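Local atomic coordinates of gamma-glutamyltranspeptidase (Ggt) (Helicobacter pylori 26695, PDB entry 5BPK), a protein that probably cleaves the gamma-glutamyl bond of compounds such as glutathione and passes the glutamyl group to water or to an acceptor amine, as an N-terminal nucleophile hydrolase. Residues K105-L108 / K109-K112. Sequence-based numbering, arbitrary orientation.
Sequences KAPL and KATK
The carbonyl oxygen of P107 takes the backbone N-H of A110, with P107 O and A110 N 2.9 Å apart, and this bond closes a type I beta turn whose corners are L108 and K109. The N-H points fairly straight at its acceptor (158°), but the donor stands above the carbonyl plane of P107 rather than on a lone pair. A single water joins the far half of the turn: it donates to L108 O at 2.8 Å and to A110 O at 2.7 Å, so two carbonyls that the turn itself does not pair share one solvent molecule. On the inner side the methyl of A110 comes back against the residues leading into the turn, its CB lying 3.8 Å from A106 CB and 4.1 Å from P107 CD. The lysine at the second corner folds back over its neighbour. Its CG is anti to the carbonyl carbon (chi1 -73°), and bends at chi2 and chi3 carry the chain round until K109 CE packs 3.8 Å from L108 CB. The ammonium is thereby brought toward D255, with which it forms a long, weak ion pair, while the other carboxylate oxygen of D255 accepts the backbone N-H of L108. The turn belongs to the loop between strand 97-102 and helix 139-150. P107 and L108 rest on D255 and E254 of helix 253-257, and the neighbouring subunit covers another part of the turn, with I64 of that subunit packing on A110 and N67 of that subunit on L108.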
ATOM      1  N   LYS A 105     -14.998  -2.180  -0.487  1.00 10.54           N
ATOM      2  CA  LYS A 105     -15.934  -2.657  -1.500  1.00 11.19           C
ATOM      3  C   LYS A 105     -16.726  -1.503  -2.086  1.00 11.17           C
ATOM      4  O   LYS A 105     -17.128  -0.574  -1.353  1.00 11.51           O
ATOM      5  CB  LYS A 105     -16.924  -3.628  -0.877  1.00 11.85           C
ATOM      6  CG  LYS A 105     -16.313  -4.910  -0.365  1.00 12.80           C
ATOM      7  CD  LYS A 105     -17.249  -5.653   0.585  1.00 13.81           C
ATOM      8  CE  LYS A 105     -18.553  -6.120  -0.059  1.00 14.31           C
ATOM      9  NZ  LYS A 105     -19.436  -6.837   0.923  1.00 13.16           N
ATOM     10  N   ALA A 106     -17.023  -1.584  -3.377  1.00 10.97           N
ATOM     11  CA  ALA A 106     -17.976  -0.655  -3.962  1.00 11.06           C
ATOM     12  C   ALA A 106     -19.307  -0.848  -3.248  1.00 12.43           C
ATOM     13  O   ALA A 106     -19.706  -1.980  -3.010  1.00 12.65           O
ATOM     14  CB  ALA A 106     -18.115  -0.887  -5.464  1.00 11.95           C
ATOM     15  N   PRO A 107     -20.010   0.256  -2.914  1.00 13.64           N
ATOM     16  CA  PRO A 107     -21.262   0.083  -2.195  1.00 13.85           C
ATOM     17  C   PRO A 107     -22.324  -0.630  -3.028  1.00 14.14           C
ATOM     18  O   PRO A 107     -22.207  -0.725  -4.260  1.00 15.33           O
ATOM     19  CB  PRO A 107     -21.682   1.525  -1.881  1.00 13.65           C
ATOM     20  CG  PRO A 107     -20.412   2.281  -1.853  1.00 15.30           C
ATOM     21  CD  PRO A 107     -19.598   1.669  -2.949  1.00 14.54           C
ATOM     22  N   LEU A 108     -23.368  -1.097  -2.348  1.00 14.27           N
ATOM     23  CA  LEU A 108     -24.443  -1.857  -2.991  1.00 16.51           C
ATOM     24  C   LEU A 108     -25.122  -1.070  -4.103  1.00 16.98           C
ATOM     25  O   LEU A 108     -25.596  -1.654  -5.084  1.00 19.39           O
ATOM     26  CB  LEU A 108     -25.483  -2.289  -1.947  1.00 16.65           C
ATOM     27  CG  LEU A 108     -25.075  -3.474  -1.075  1.00 19.92           C
ATOM     28  CD1 LEU A 108     -25.821  -3.484   0.267  1.00 21.14           C
ATOM     29  CD2 LEU A 108     -25.290  -4.766  -1.845  1.00 19.93           C
ATOM     30  N   LYS A 109     -25.172   0.254  -3.954  1.00 16.79           N
ATOM     31  CA  LYS A 109     -25.801   1.113  -4.959  1.00 18.51           C
ATOM     32  C   LYS A 109     -24.836   1.588  -6.049  1.00 17.55           C
ATOM     33  O   LYS A 109     -25.223   2.341  -6.928  1.00 19.45           O
ATOM     34  CB  LYS A 109     -26.529   2.287  -4.282  1.00 20.14           C
ATOM     35  CG  LYS A 109     -27.822   1.846  -3.567  1.00 25.85           C
ATOM     36  CD  LYS A 109     -27.740   1.884  -2.040  1.00 32.80           C
ATOM     37  CE  LYS A 109     -28.000   0.514  -1.397  1.00 30.09           C
ATOM     38  NZ  LYS A 109     -27.494   0.422   0.012  1.00 32.90           N
ATOM     39  N   ALA A 110     -23.587   1.118  -6.019  1.00 16.23           N
ATOM     40  CA  ALA A 110     -22.609   1.470  -7.039  1.00 15.95           C
ATOM     41  C   ALA A 110     -23.000   0.943  -8.417  1.00 16.84           C
ATOM     42  O   ALA A 110     -23.596  -0.126  -8.543  1.00 18.55           O
ATOM     43  CB  ALA A 110     -21.240   0.927  -6.655  1.00 14.39           C
ATOM     44  N   THR A 111     -22.645   1.707  -9.444  1.00 17.42           N
ATOM     45  CA  THR A 111     -22.879   1.318 -10.829  1.00 17.43           C
ATOM     46  C   THR A 111     -21.684   1.672 -11.709  1.00 17.73           C
ATOM     47  O   THR A 111     -20.894   2.572 -11.404  1.00 16.83           O
ATOM     48  CB  THR A 111     -24.154   1.985 -11.398  1.00 19.94           C
ATOM     49  OG1 THR A 111     -24.003   3.406 -11.396  1.00 21.67           O
ATOM     50  CG2 THR A 111     -25.388   1.599 -10.591  1.00 19.03           C
ATOM     51  N   LYS A 112     -21.578   0.952 -12.817  1.00 16.62           N
ATOM     52  CA  LYS A 112     -20.476   1.102 -13.762  1.00 17.67           C
ATOM     53  C   LYS A 112     -20.163   2.562 -14.119  1.00 18.24           C
ATOM     54  O   LYS A 112     -19.015   2.994 -14.083  1.00 19.82           O
ATOM     55  CB  LYS A 112     -20.814   0.301 -15.020  1.00 19.47           C
ATOM     56  CG  LYS A 112     -19.714   0.246 -16.043  1.00 22.71           C
ATOM     57  CD  LYS A 112     -20.109  -0.667 -17.197  1.00 25.66           C
ATOM     58  CE  LYS A 112     -19.852  -0.007 -18.526  1.00 34.80           C
ATOM     59  NZ  LYS A 112     -20.812   1.102 -18.792  1.00 40.08           N
TER
HETATM   60  O   HOH W   1     -26.049  -1.012  -7.722  1.00 27.31           O